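Local structure of putative cathepsin d (Ixodes ricinus, 5N7Q) at residues A[16-20]-A[119-123]; A[5-9]-A[95-99]; A[67-73]-A[86-92]; A[159-163]-A[316-321]. The protein probably cleaves proteins as a pepsin-like aspartic endopeptidase, captured here with the peptide inhibitor pepstatin A. All coordinates share one frame. Residue numbers count along the deposited sequence, not the author numbering.

Interaction 1 (A[16-20]-A[119-123]). Unlike the reference sequence in segment 16-20: Val17 (reference Glu).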
loop_
_atom_site.group_PDB
_atom_site.type_symbol
_atom_site.label_atom_id
_atom_site.label_comp_id
_atom_site.label_asym_id
_atom_site.label_seq_id
_atom_site.Cartn_x
_atom_site.Cartn_y
_atom_site.Cartn_z
ATOM N N VAL A 16 6.474 -8.231 2.251
ATOM C CA VAL A 16 5.837 -8.025 0.933
ATOM C C VAL A 16 4.400 -7.553 1.014
ATOM O O VAL A 16 3.958 -6.798 0.155
ATOM C CB VAL A 16 5.942 -9.229 -0.019
ATOM C CG1 VAL A 16 7.386 -9.524 -0.296
ATOM C CG2 VAL A 16 5.249 -10.466 0.493
ATOM N N VAL A 17 3.652 -8.002 2.021
ATOM C CA VAL A 17 2.295 -7.502 2.239
ATOM C C VAL A 17 2.027 -7.330 3.724
ATOM O O VAL A 17 2.535 -8.088 4.566
ATOM C CB VAL A 17 1.219 -8.423 1.610
ATOM C CG1 VAL A 17 1.300 -8.465 0.085
ATOM C CG2 VAL A 17 1.328 -9.830 2.131
ATOM N N TYR A 18 1.170 -6.361 4.018
ATOM C CA TYR A 18 0.728 -6.035 5.366
ATOM C C TYR A 18 -0.790 -6.078 5.371
ATOM O O TYR A 18 -1.430 -5.656 4.411
ATOM C CB TYR A 18 1.252 -4.655 5.773
ATOM C CG TYR A 18 2.757 -4.553 5.826
ATOM C CD1 TYR A 18 3.508 -4.407 4.658
ATOM C CD2 TYR A 18 3.423 -4.570 7.045
ATOM C CE1 TYR A 18 4.897 -4.328 4.728
ATOM C CE2 TYR A 18 4.809 -4.476 7.105
ATOM C CZ TYR A 18 5.519 -4.349 5.947
ATOM O OH TYR A 18 6.892 -4.258 5.992
ATOM N N TYR A 19 -1.365 -6.642 6.418
ATOM C CA TYR A 19 -2.820 -6.763 6.489
ATOM C C TYR A 19 -3.294 -6.773 7.913
ATOM O O TYR A 19 -2.537 -7.103 8.845
ATOM C CB TYR A 19 -3.290 -8.023 5.757
ATOM C CG TYR A 19 -2.508 -9.252 6.112
ATOM C CD1 TYR A 19 -1.306 -9.521 5.452
ATOM C CD2 TYR A 19 -2.959 -10.171 7.072
ATOM C CE1 TYR A 19 -0.555 -10.629 5.745
ATOM C CE2 TYR A 19 -2.200 -11.310 7.359
ATOM C CZ TYR A 19 -1.001 -11.510 6.694
ATOM O OH TYR A 19 -0.184 -12.603 6.892
ATOM N N GLY A 20 -4.546 -6.363 8.097
ATOM C CA GLY A 20 -5.108 -6.242 9.442
ATOM C C GLY A 20 -6.570 -6.642 9.517
ATOM O O GLY A 20 -7.251 -6.767 8.489
ATOM N N ALA A 119 -3.252 -15.219 -1.180
ATOM C CA ALA A 119 -2.959 -14.247 -0.130
ATOM C C ALA A 119 -3.452 -14.729 1.237
ATOM O O ALA A 119 -4.424 -15.492 1.324
ATOM C CB ALA A 119 -3.579 -12.900 -0.452
ATOM N N PRO A 120 -2.787 -14.257 2.308
ATOM C CA PRO A 120 -3.222 -14.521 3.675
ATOM C C PRO A 120 -4.405 -13.634 4.067
ATOM O O PRO A 120 -5.095 -13.900 5.062
ATOM C CB PRO A 120 -1.985 -14.148 4.498
ATOM C CG PRO A 120 -1.322 -13.091 3.706
ATOM C CD PRO A 120 -1.525 -13.479 2.276
ATOM N N PHE A 121 -4.627 -12.588 3.291
ATOM C CA PHE A 121 -5.751 -11.684 3.504
ATOM C C PHE A 121 -6.925 -12.094 2.608
ATOM O O PHE A 121 -6.744 -12.790 1.596
ATOM C CB PHE A 121 -5.344 -10.233 3.272
ATOM C CG PHE A 121 -4.637 -9.993 1.965
ATOM C CD1 PHE A 121 -5.356 -9.815 0.806
ATOM C CD2 PHE A 121 -3.236 -9.978 1.898
ATOM C CE1 PHE A 121 -4.730 -9.589 -0.411
ATOM C CE2 PHE A 121 -2.597 -9.756 0.680
ATOM C CZ PHE A 121 -3.347 -9.561 -0.482
ATOM N N ASP A 122 -8.100 -11.643 3.014
ATOM C CA ASP A 122 -9.357 -11.944 2.302
ATOM C C ASP A 122 -9.712 -10.913 1.278
ATOM O O ASP A 122 -10.416 -11.223 0.325
ATOM C CB ASP A 122 -10.491 -12.077 3.296
ATOM C CG ASP A 122 -10.162 -13.067 4.402
ATOM O OD1 ASP A 122 -9.833 -14.233 4.088
ATOM O OD2 ASP A 122 -10.101 -12.660 5.582
ATOM N N GLY A 123 -9.257 -9.686 1.451
ATOM C CA GLY A 123 -9.622 -8.634 0.519
ATOM C C GLY A 123 -8.809 -7.394 0.730
ATOM O O GLY A 123 -7.772 -7.415 1.390
#
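Two bumps on one strand face two rings on a loop. Val17 and Tyr19 lie on the same side of strand 17-24 and point at Pro120 and Phe121, while Tyr18 between them turns the other way. The CA atoms of Tyr19 and Phe121 stay 6.5 Å apart and no hydrogen bond crosses, so the fit depends on side-chain shape alone and buries 209 Å². Phe121 pushes its ring toward the branched Val17, with CE2 4.1 Å from Val17 CB, and near its base Phe121 CB meets Tyr19 CB at 3.9 Å. Tyr19, in the p rotamer, sets CD1 near the plane of the Phe121 ring, at its edge, and reaches on to the tip of Pro120, where Tyr19 CE1 comes to 3.3 Å from CG. Pro120 CG lies more loosely, 4.5 Å from Val17 CG2, in the dip between the two strand side chains. Val17 also belongs to a classic beta bulge, in which Val16 and Val17 both face Leu13, and Phe121 also rests on Ile34 of strand 29-36. Val17, where the reference sequence has Glu, packs against an apolar side chain of the bound pepstatin; Phe121 lies about 9 Å, side chain to side chain, from Asp36, a predicted active-site residue. The arrangement is consistent with the wall of the non-primed substrate-binding cleft in pepsin-like proteases.

Interaction 2 (A[5-9]-A[95-99])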
loop_
_atom_site.group_PDB
_atom_site.type_symbol
_atom_site.label_atom_id
_atom_site.label_comp_id
_atom_site.label_asym_id
_atom_site.label_seq_id
_atom_site.Cartn_x
_atom_site.Cartn_y
_atom_site.Cartn_z
ATOM N N PRO A 5 -8.439 8.417 18.444
ATOM C CA PRO A 5 -8.104 7.743 17.179
ATOM C C PRO A 5 -8.266 6.232 17.283
ATOM O O PRO A 5 -8.484 5.694 18.378
ATOM C CB PRO A 5 -6.641 8.121 17.000
ATOM C CG PRO A 5 -6.121 8.083 18.406
ATOM C CD PRO A 5 -7.217 8.737 19.216
ATOM N N TYR A 6 -8.154 5.554 16.148
ATOM C CA TYR A 6 -8.400 4.100 16.072
ATOM C C TYR A 6 -7.150 3.410 15.533
ATOM O O TYR A 6 -6.882 3.488 14.337
ATOM C CB TYR A 6 -9.627 3.760 15.193
ATOM C CG TYR A 6 -10.811 4.624 15.533
ATOM C CD1 TYR A 6 -11.662 4.311 16.591
ATOM C CD2 TYR A 6 -11.045 5.767 14.812
ATOM C CE1 TYR A 6 -12.731 5.133 16.901
ATOM C CE2 TYR A 6 -12.112 6.599 15.096
ATOM C CZ TYR A 6 -12.961 6.278 16.133
ATOM O OH TYR A 6 -14.010 7.152 16.429
ATOM N N PRO A 7 -6.366 2.758 16.419
ATOM C CA PRO A 7 -5.172 2.049 15.951
ATOM C C PRO A 7 -5.520 0.716 15.334
ATOM O O PRO A 7 -6.168 -0.112 15.984
ATOM C CB PRO A 7 -4.321 1.882 17.227
ATOM C CG PRO A 7 -5.306 1.915 18.328
ATOM C CD PRO A 7 -6.462 2.739 17.893
ATOM N N GLU A 8 -5.097 0.499 14.097
ATOM C CA GLU A 8 -5.343 -0.735 13.410
ATOM C C GLU A 8 -4.018 -1.514 13.295
ATOM O O GLU A 8 -3.117 -1.106 12.558
ATOM C CB GLU A 8 -5.928 -0.468 12.029
ATOM C CG GLU A 8 -6.008 -1.684 11.103
ATOM C CD GLU A 8 -7.008 -2.739 11.503
ATOM O OE1 GLU A 8 -7.738 -2.529 12.497
ATOM O OE2 GLU A 8 -7.081 -3.787 10.800
ATOM N N PRO A 9 -3.889 -2.615 14.041
ATOM C CA PRO A 9 -2.633 -3.368 14.008
ATOM C C PRO A 9 -2.487 -4.212 12.770
ATOM O O PRO A 9 -3.448 -4.869 12.363
ATOM C CB PRO A 9 -2.734 -4.258 15.242
ATOM C CG PRO A 9 -4.189 -4.519 15.350
ATOM C CD PRO A 9 -4.872 -3.255 14.953
ATOM N N ILE A 95 -13.471 -1.076 12.378
ATOM C CA ILE A 95 -12.020 -0.996 12.508
ATOM C C ILE A 95 -11.732 -0.577 13.950
ATOM O O ILE A 95 -12.128 0.507 14.375
ATOM C CB ILE A 95 -11.416 0.054 11.568
ATOM C CG1 ILE A 95 -11.658 -0.337 10.106
ATOM C CG2 ILE A 95 -9.935 0.257 11.886
ATOM C CD1 ILE A 95 -11.309 0.758 9.116
ATOM N N GLY A 96 -11.144 -1.481 14.724
ATOM C CA GLY A 96 -11.006 -1.268 16.160
ATOM C C GLY A 96 -12.368 -0.946 16.758
ATOM O O GLY A 96 -13.340 -1.672 16.492
ATOM N N SER A 97 -12.456 0.136 17.522
ATOM C CA SER A 97 -13.718 0.552 18.136
ATOM C C SER A 97 -14.546 1.477 17.241
ATOM O O SER A 97 -15.614 1.945 17.649
ATOM C CB SER A 97 -13.449 1.208 19.505
ATOM O OG SER A 97 -12.819 2.455 19.328
ATOM N N ALA A 98 -14.094 1.732 16.014
ATOM C CA ALA A 98 -14.858 2.542 15.076
ATOM C C ALA A 98 -15.943 1.684 14.440
ATOM O O ALA A 98 -15.642 0.608 13.949
ATOM C CB ALA A 98 -13.972 3.128 13.993
ATOM N N LYS A 99 -17.163 2.195 14.450
ATOM C CA LYS A 99 -18.324 1.548 13.816
ATOM C C LYS A 99 -18.765 2.418 12.660
ATOM O O LYS A 99 -19.364 3.475 12.859
ATOM C CB LYS A 99 -19.483 1.400 14.797
ATOM C CG LYS A 99 -19.120 0.750 16.110
ATOM C CD LYS A 99 -19.257 -0.755 16.086
ATOM C CE LYS A 99 -19.177 -1.336 17.492
ATOM N NZ LYS A 99 -20.040 -2.536 17.655
HETATM O O HOH W 1 -9.960 3.500 19.920
HETATM O O HOH W 2 -9.725 -3.880 13.906
#
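Residues 95-98 form a type II' beta turn, closed by Ala98 N to Ile95 O at 2.8 Å and by Ile95 N to Ala98 O at 3.2 Å; Gly96 occupies its second position with a positive phi of 53°, a conformation that favours glycine. Segment 5-9 passes beside this turn as an extended strand, nearest at Tyr6 and Gly96, whose CA atoms are 6.0 Å apart, and no direct hydrogen bond joins the two. Tyr6 and Glu8 point at the turn, Pro7 away from it. The turn links strands 82-95 and 98-101 as a beta hairpin, and segment 5-9 opens strand 6-13, which pairs with strand 170-174 in the large sheet of this pepsin-like fold; the contact thus sets the hairpin end against the N-terminal strand. Tyr6 covers Ala98 with its ring: Ala98 CB sits 3.6 Å from the ring centroid, 9° off the normal, a CH-pi contact. Ser97 OG lies at the ring edge, 3.5 Å from Tyr6 CD1. Glu8 OE1 approaches Ile95 CG2 at 3.6 Å. Water fills the gaps: one molecule donates to Pro5 O and lies 3.1 Å from Ser97 OG, hydrogen-bonded to both, while another accepts from Gly96 N and donates to Glu8 OE1 at 2.8 Å. The Tyr6 hydroxyl bonds to Leu149 O, and Met144 of helix 140-146 packs on both Tyr6 and Ala98.

Interaction 3 (A[67-73]-A[86-92])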
loop_
_atom_site.group_PDB
_atom_site.type_symbol
_atom_site.label_atom_id
_atom_site.label_comp_id
_atom_site.label_asym_id
_atom_site.label_seq_id
_atom_site.Cartn_x
_atom_site.Cartn_y
_atom_site.Cartn_z
ATOM N N THR A 67 -27.901 -5.892 9.571
ATOM C CA THR A 67 -27.636 -4.552 9.080
ATOM C C THR A 67 -27.281 -4.487 7.585
ATOM O O THR A 67 -27.089 -3.394 7.032
ATOM C CB THR A 67 -26.550 -3.867 9.936
ATOM O OG1 THR A 67 -25.465 -4.765 10.121
ATOM C CG2 THR A 67 -27.145 -3.452 11.305
ATOM N N TYR A 68 -27.222 -5.655 6.924
ATOM C CA TYR A 68 -27.020 -5.719 5.486
ATOM C C TYR A 68 -28.099 -5.002 4.696
ATOM O O TYR A 68 -29.298 -5.132 5.018
ATOM C CB TYR A 68 -26.956 -7.172 5.047
ATOM C CG TYR A 68 -27.361 -7.459 3.617
ATOM C CD1 TYR A 68 -26.532 -7.132 2.538
ATOM C CD2 TYR A 68 -28.596 -8.074 3.350
ATOM C CE1 TYR A 68 -26.915 -7.399 1.232
ATOM C CE2 TYR A 68 -28.976 -8.347 2.060
ATOM C CZ TYR A 68 -28.139 -8.022 1.007
ATOM O OH TYR A 68 -28.538 -8.287 -0.285
ATOM N N GLU A 69 -27.673 -4.252 3.683
ATOM C CA GLU A 69 -28.569 -3.677 2.706
ATOM C C GLU A 69 -28.074 -4.023 1.331
ATOM O O GLU A 69 -26.884 -3.859 1.015
ATOM C CB GLU A 69 -28.645 -2.151 2.857
ATOM C CG GLU A 69 -29.180 -1.676 4.193
ATOM C CD GLU A 69 -29.031 -0.177 4.312
ATOM O OE1 GLU A 69 -29.938 0.532 3.842
ATOM O OE2 GLU A 69 -27.998 0.288 4.837
ATOM N N ALA A 70 -28.974 -4.508 0.485
ATOM C CA ALA A 70 -28.649 -4.852 -0.884
ATOM C C ALA A 70 -28.313 -3.632 -1.726
ATOM O O ALA A 70 -28.791 -2.518 -1.462
ATOM C CB ALA A 70 -29.831 -5.595 -1.504
ATOM N N ASP A 71 -27.496 -3.842 -2.743
ATOM C CA ASP A 71 -27.270 -2.858 -3.790
ATOM C C ASP A 71 -27.315 -3.627 -5.095
ATOM O O ASP A 71 -28.261 -3.478 -5.878
ATOM C CB ASP A 71 -25.953 -2.105 -3.546
ATOM C CG ASP A 71 -25.652 -1.076 -4.624
ATOM O OD1 ASP A 71 -25.582 -1.401 -5.826
ATOM O OD2 ASP A 71 -25.455 0.099 -4.243
ATOM N N GLY A 72 -26.325 -4.473 -5.344
ATOM C CA GLY A 72 -26.377 -5.346 -6.497
ATOM C C GLY A 72 -25.753 -4.852 -7.775
ATOM O O GLY A 72 -25.674 -5.609 -8.732
ATOM N N ARG A 73 -25.222 -3.631 -7.804
ATOM C CA ARG A 73 -24.488 -3.201 -8.984
ATOM C C ARG A 73 -23.260 -4.068 -9.194
ATOM O O ARG A 73 -22.568 -4.396 -8.240
ATOM C CB ARG A 73 -24.011 -1.765 -8.868
ATOM C CG ARG A 73 -25.104 -0.730 -9.076
ATOM C CD ARG A 73 -24.595 0.664 -8.777
ATOM N NE ARG A 73 -24.366 0.821 -7.354
ATOM C CZ ARG A 73 -23.627 1.772 -6.769
ATOM N NH1 ARG A 73 -22.993 2.695 -7.493
ATOM N NH2 ARG A 73 -23.526 1.788 -5.451
ATOM N N GLY A 86 -17.527 -8.651 -8.937
ATOM C CA GLY A 86 -18.653 -9.192 -8.187
ATOM C C GLY A 86 -19.769 -8.162 -8.164
ATOM O O GLY A 86 -19.926 -7.417 -9.137
ATOM N N PHE A 87 -20.462 -8.044 -7.038
ATOM C CA PHE A 87 -21.543 -7.066 -6.878
ATOM C C PHE A 87 -21.419 -6.319 -5.574
ATOM O O PHE A 87 -20.853 -6.832 -4.596
ATOM C CB PHE A 87 -22.919 -7.759 -6.979
ATOM C CG PHE A 87 -23.153 -8.799 -5.920
ATOM C CD1 PHE A 87 -22.719 -10.111 -6.100
ATOM C CD2 PHE A 87 -23.774 -8.467 -4.723
ATOM C CE1 PHE A 87 -22.924 -11.064 -5.106
ATOM C CE2 PHE A 87 -23.972 -9.417 -3.739
ATOM C CZ PHE A 87 -23.553 -10.713 -3.921
ATOM N N ILE A 88 -22.001 -5.117 -5.539
ATOM C CA ILE A 88 -21.929 -4.261 -4.369
ATOM C C ILE A 88 -23.011 -4.614 -3.337
ATOM O O ILE A 88 -24.162 -4.967 -3.706
ATOM C CB ILE A 88 -22.082 -2.780 -4.767
ATOM C CG1 ILE A 88 -20.955 -2.362 -5.732
ATOM C CG2 ILE A 88 -22.092 -1.876 -3.540
ATOM C CD1 ILE A 88 -19.574 -2.349 -5.120
ATOM N N SER A 89 -22.646 -4.543 -2.058
ATOM C CA SER A 89 -23.592 -4.594 -0.924
ATOM C C SER A 89 -23.197 -3.500 0.054
ATOM O O SER A 89 -22.212 -2.796 -0.164
ATOM C CB SER A 89 -23.554 -5.977 -0.255
ATOM O OG SER A 89 -24.036 -6.970 -1.164
ATOM N N LYS A 90 -23.987 -3.316 1.101
ATOM C CA LYS A 90 -23.699 -2.295 2.113
ATOM C C LYS A 90 -23.929 -2.867 3.489
ATOM O O LYS A 90 -24.896 -3.608 3.710
ATOM C CB LYS A 90 -24.623 -1.097 1.845
ATOM C CG LYS A 90 -24.462 0.155 2.701
ATOM C CD LYS A 90 -25.047 1.408 2.001
ATOM C CE LYS A 90 -26.525 1.258 1.633
ATOM N NZ LYS A 90 -27.151 2.544 1.161
ATOM N N ASP A 91 -23.053 -2.558 4.440
ATOM C CA ASP A 91 -23.202 -3.073 5.801
ATOM C C ASP A 91 -22.334 -2.230 6.728
ATOM O O ASP A 91 -21.587 -1.346 6.268
ATOM C CB ASP A 91 -22.830 -4.574 5.871
ATOM C CG ASP A 91 -23.627 -5.334 6.910
ATOM O OD1 ASP A 91 -24.033 -4.701 7.915
ATOM O OD2 ASP A 91 -23.814 -6.556 6.762
ATOM N N VAL A 92 -22.451 -2.494 8.013
ATOM C CA VAL A 92 -21.568 -1.922 9.025
ATOM C C VAL A 92 -20.156 -2.479 8.847
ATOM O O VAL A 92 -20.002 -3.675 8.665
ATOM C CB VAL A 92 -22.080 -2.285 10.440
ATOM C CG1 VAL A 92 -21.081 -1.859 11.518
ATOM C CG2 VAL A 92 -23.445 -1.651 10.703
HETATM O O HOH W 3 -29.665 3.057 3.220
HETATM O O HOH W 4 -26.343 -6.608 -2.782
#
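Backbone hydrogen bonds come in two pairs. Glu69 and Lys90 bond reciprocally, Glu69 N to Lys90 O and Lys90 N to Glu69 O, both at 2.9 Å, an antiparallel hydrogen-bonded pair. Farther along, Ile88 serves two residues: its O accepts from Gly72 N at 2.8 Å and its N donates to Arg73 O at 2.9 Å. With Gly72 at phi 92°, psi -2°, this is the geometry of a G1 beta bulge. Among side chains, Thr67 OG1 donates to Asp91 OD1 at 2.6 Å, and Asp91 OD2 is held by Tyr60 and Ser65. Asp71 forms an Asx turn through OD1 and Arg73 N, 3.0 Å apart, and a salt bridge from OD2 to Arg73 NH2 at 2.8 Å. Water joins Glu69 OE1 to Lys90 NZ, themselves 4.4 Å apart, and another water joins Asp71 N to Ser89 OG, which also bonds Glu107. Side chains also pack, in a contact that buries 586 Å²: Asp71 CG lies 3.8 Å from Ile88 CG2, and Tyr68 CB 3.6 Å from Asp91 OD2. The strand segments cross at 157° in the hairpin of strands 69-79 and 82-95, whose far end is, by its place in the pepsin fold, the active-site flap.

Interaction 4 (A[159-163]-A[316-321]). Unlike the reference sequence in segment 159-163: Leu160 (reference Arg).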
loop_
_atom_site.group_PDB
_atom_site.type_symbol
_atom_site.label_atom_id
_atom_site.label_comp_id
_atom_site.label_asym_id
_atom_site.label_seq_id
_atom_site.Cartn_x
_atom_site.Cartn_y
_atom_site.Cartn_z
ATOM N N TYR A 159 2.647 3.163 9.962
ATOM C CA TYR A 159 3.904 2.565 10.353
ATOM C C TYR A 159 3.977 1.161 9.766
ATOM O O TYR A 159 3.057 0.358 10.006
ATOM C CB TYR A 159 3.982 2.497 11.896
ATOM C CG TYR A 159 5.063 1.583 12.406
ATOM C CD1 TYR A 159 6.395 1.806 12.087
ATOM C CD2 TYR A 159 4.750 0.458 13.168
ATOM C CE1 TYR A 159 7.391 0.938 12.495
ATOM C CE2 TYR A 159 5.744 -0.398 13.622
ATOM C CZ TYR A 159 7.060 -0.152 13.285
ATOM O OH TYR A 159 8.051 -1.026 13.700
ATOM N N LEU A 160 5.070 0.850 9.055
ATOM C CA LEU A 160 5.358 -0.493 8.553
ATOM C C LEU A 160 6.693 -0.940 9.114
ATOM O O LEU A 160 7.691 -0.279 8.921
ATOM C CB LEU A 160 5.388 -0.523 7.034
ATOM C CG LEU A 160 4.142 0.005 6.315
ATOM C CD1 LEU A 160 4.342 -0.050 4.807
ATOM C CD2 LEU A 160 2.868 -0.741 6.691
ATOM N N ASN A 161 6.674 -2.046 9.854
ATOM C CA ASN A 161 7.885 -2.668 10.340
ATOM C C ASN A 161 8.541 -3.412 9.190
ATOM O O ASN A 161 7.888 -4.204 8.503
ATOM C CB ASN A 161 7.544 -3.618 11.469
ATOM C CG ASN A 161 8.759 -3.990 12.308
ATOM O OD1 ASN A 161 9.919 -3.962 11.848
ATOM N ND2 ASN A 161 8.496 -4.373 13.553
ATOM N N ARG A 162 9.812 -3.123 8.951
ATOM C CA ARG A 162 10.575 -3.790 7.885
ATOM C C ARG A 162 11.396 -4.995 8.322
ATOM O O ARG A 162 12.157 -5.568 7.526
ATOM C CB ARG A 162 11.397 -2.765 7.113
ATOM C CG ARG A 162 10.541 -1.676 6.469
ATOM C CD ARG A 162 9.597 -2.212 5.405
ATOM N NE ARG A 162 10.291 -2.751 4.236
ATOM C CZ ARG A 162 9.722 -3.522 3.307
ATOM N NH1 ARG A 162 8.475 -3.965 3.449
ATOM N NH2 ARG A 162 10.446 -3.914 2.250
ATOM N N ASP A 163 11.225 -5.382 9.593
ATOM C CA ASP A 163 11.792 -6.625 10.128
ATOM C C ASP A 163 10.673 -7.638 10.350
ATOM O O ASP A 163 9.934 -7.539 11.338
ATOM C CB ASP A 163 12.542 -6.376 11.419
ATOM C CG ASP A 163 13.167 -7.621 11.979
ATOM O OD1 ASP A 163 13.047 -8.697 11.352
ATOM O OD2 ASP A 163 13.815 -7.460 13.045
ATOM N N ASP A 316 6.164 -0.160 0.052
ATOM C CA ASP A 316 6.574 -0.501 1.408
ATOM C C ASP A 316 8.084 -0.352 1.624
ATOM O O ASP A 316 8.538 -0.055 2.724
ATOM C CB ASP A 316 6.138 -1.918 1.782
ATOM C CG ASP A 316 4.639 -2.160 1.647
ATOM O OD1 ASP A 316 3.855 -1.167 1.754
ATOM O OD2 ASP A 316 4.239 -3.347 1.451
ATOM N N VAL A 317 8.880 -0.548 0.578
ATOM C CA VAL A 317 10.332 -0.293 0.689
ATOM C C VAL A 317 10.636 1.115 1.219
ATOM O O VAL A 317 11.556 1.302 2.023
ATOM C CB VAL A 317 11.022 -0.537 -0.675
ATOM C CG1 VAL A 317 12.352 0.186 -0.765
ATOM C CG2 VAL A 317 11.163 -2.019 -0.910
ATOM N N PHE A 318 9.854 2.107 0.773
ATOM C CA PHE A 318 9.978 3.506 1.232
ATOM C C PHE A 318 9.183 3.799 2.491
ATOM O O PHE A 318 9.674 4.483 3.410
ATOM C CB PHE A 318 9.538 4.489 0.117
ATOM C CG PHE A 318 9.902 5.917 0.367
ATOM C CD1 PHE A 318 11.155 6.396 0.019
ATOM C CD2 PHE A 318 9.011 6.789 0.960
ATOM C CE1 PHE A 318 11.499 7.707 0.246
ATOM C CE2 PHE A 318 9.367 8.103 1.214
ATOM C CZ PHE A 318 10.583 8.573 0.844
ATOM N N LEU A 319 7.968 3.269 2.556
ATOM C CA LEU A 319 7.024 3.639 3.608
ATOM C C LEU A 319 7.323 2.936 4.927
ATOM O O LEU A 319 6.751 3.286 5.952
ATOM C CB LEU A 319 5.584 3.322 3.127
ATOM C CG LEU A 319 5.121 4.056 1.862
ATOM C CD1 LEU A 319 3.782 3.468 1.405
ATOM C CD2 LEU A 319 5.039 5.547 2.084
ATOM N N GLY A 320 8.224 1.969 4.925
ATOM C CA GLY A 320 8.767 1.409 6.170
ATOM C C GLY A 320 9.738 2.323 6.891
ATOM O O GLY A 320 9.548 2.653 8.067
ATOM N N PRO A 321 10.824 2.730 6.213
ATOM C CA PRO A 321 11.799 3.613 6.900
ATOM C C PRO A 321 11.274 5.037 7.130
ATOM O O PRO A 321 11.834 5.767 7.956
ATOM C CB PRO A 321 13.041 3.587 5.968
ATOM C CG PRO A 321 12.547 3.059 4.675
ATOM C CD PRO A 321 11.403 2.139 4.991
HETATM O O HOH W 5 6.809 3.153 8.738
HETATM O O HOH W 6 12.460 -0.867 3.460
#
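Asp316 opens helix 316-319 with its side chain toward segment 159-163: OD1 lies 3.3 Å from Leu160 CD1, and Asp316 CB 3.5 Å from Arg162 NH1. The Arg162 guanidinium lays one face over Asp316 O and Val317 CA, while its NH1 is hydrogen-bonded to Asp15 O and Tyr18 OH. Val317 touches it through CG2, 3.8 Å from Arg162 NH2, and one water bridges Val317 O to Arg162 NE. Phe318 turns away. Leu319 CB rests 4.0 Å from Leu160 CD1, and a second water, accepting from Leu160 N, donates to Leu319 O and Gly320 O. Gly320, whose N bonds back to Asp316 O at 3.0 Å, allows the tightest backbone approach: its CA lies 3.4 Å from Leu160 O, a CA-H...O contact, and 3.6 Å from Arg162 CG, so that a modelled CB would fall 2.1 Å from Arg162 CG, a clash. Pro321 CD ends the contact 4.2 Å from Arg162 CG. Along the chain the short helix links strand 312-314 to strand 322-327, the latter an antiparallel partner of strand 155-160; Tyr18 of strand 17-24 touches both Leu160 and Asp316.

Interaction 1 touches both interaction 2 and interaction 4, which stay about 7 Å apart at their nearest atoms. Glu8 OE2 of interaction 2 packs 3.2 Å from Gly20 C of interaction 1, and Tyr18 OH of interaction 1 reaches interaction 4, 2.7 Å from Asn161 O and 3.0 Å from Arg162 NH1, probable hydrogen bonds. Interactions 1 and 4 border the catalytic centre: Leu319 lies about 5 Å and Val17 about 10 Å from Asp227, and Asp316 about 8 Å from Asp36, side chain to side chain, both aspartates being predicted active-site residues. Interaction 3 is remote, its centre about 34 Å from that of interaction 4, yet strand 82-95 leads directly into the turn of interaction 2.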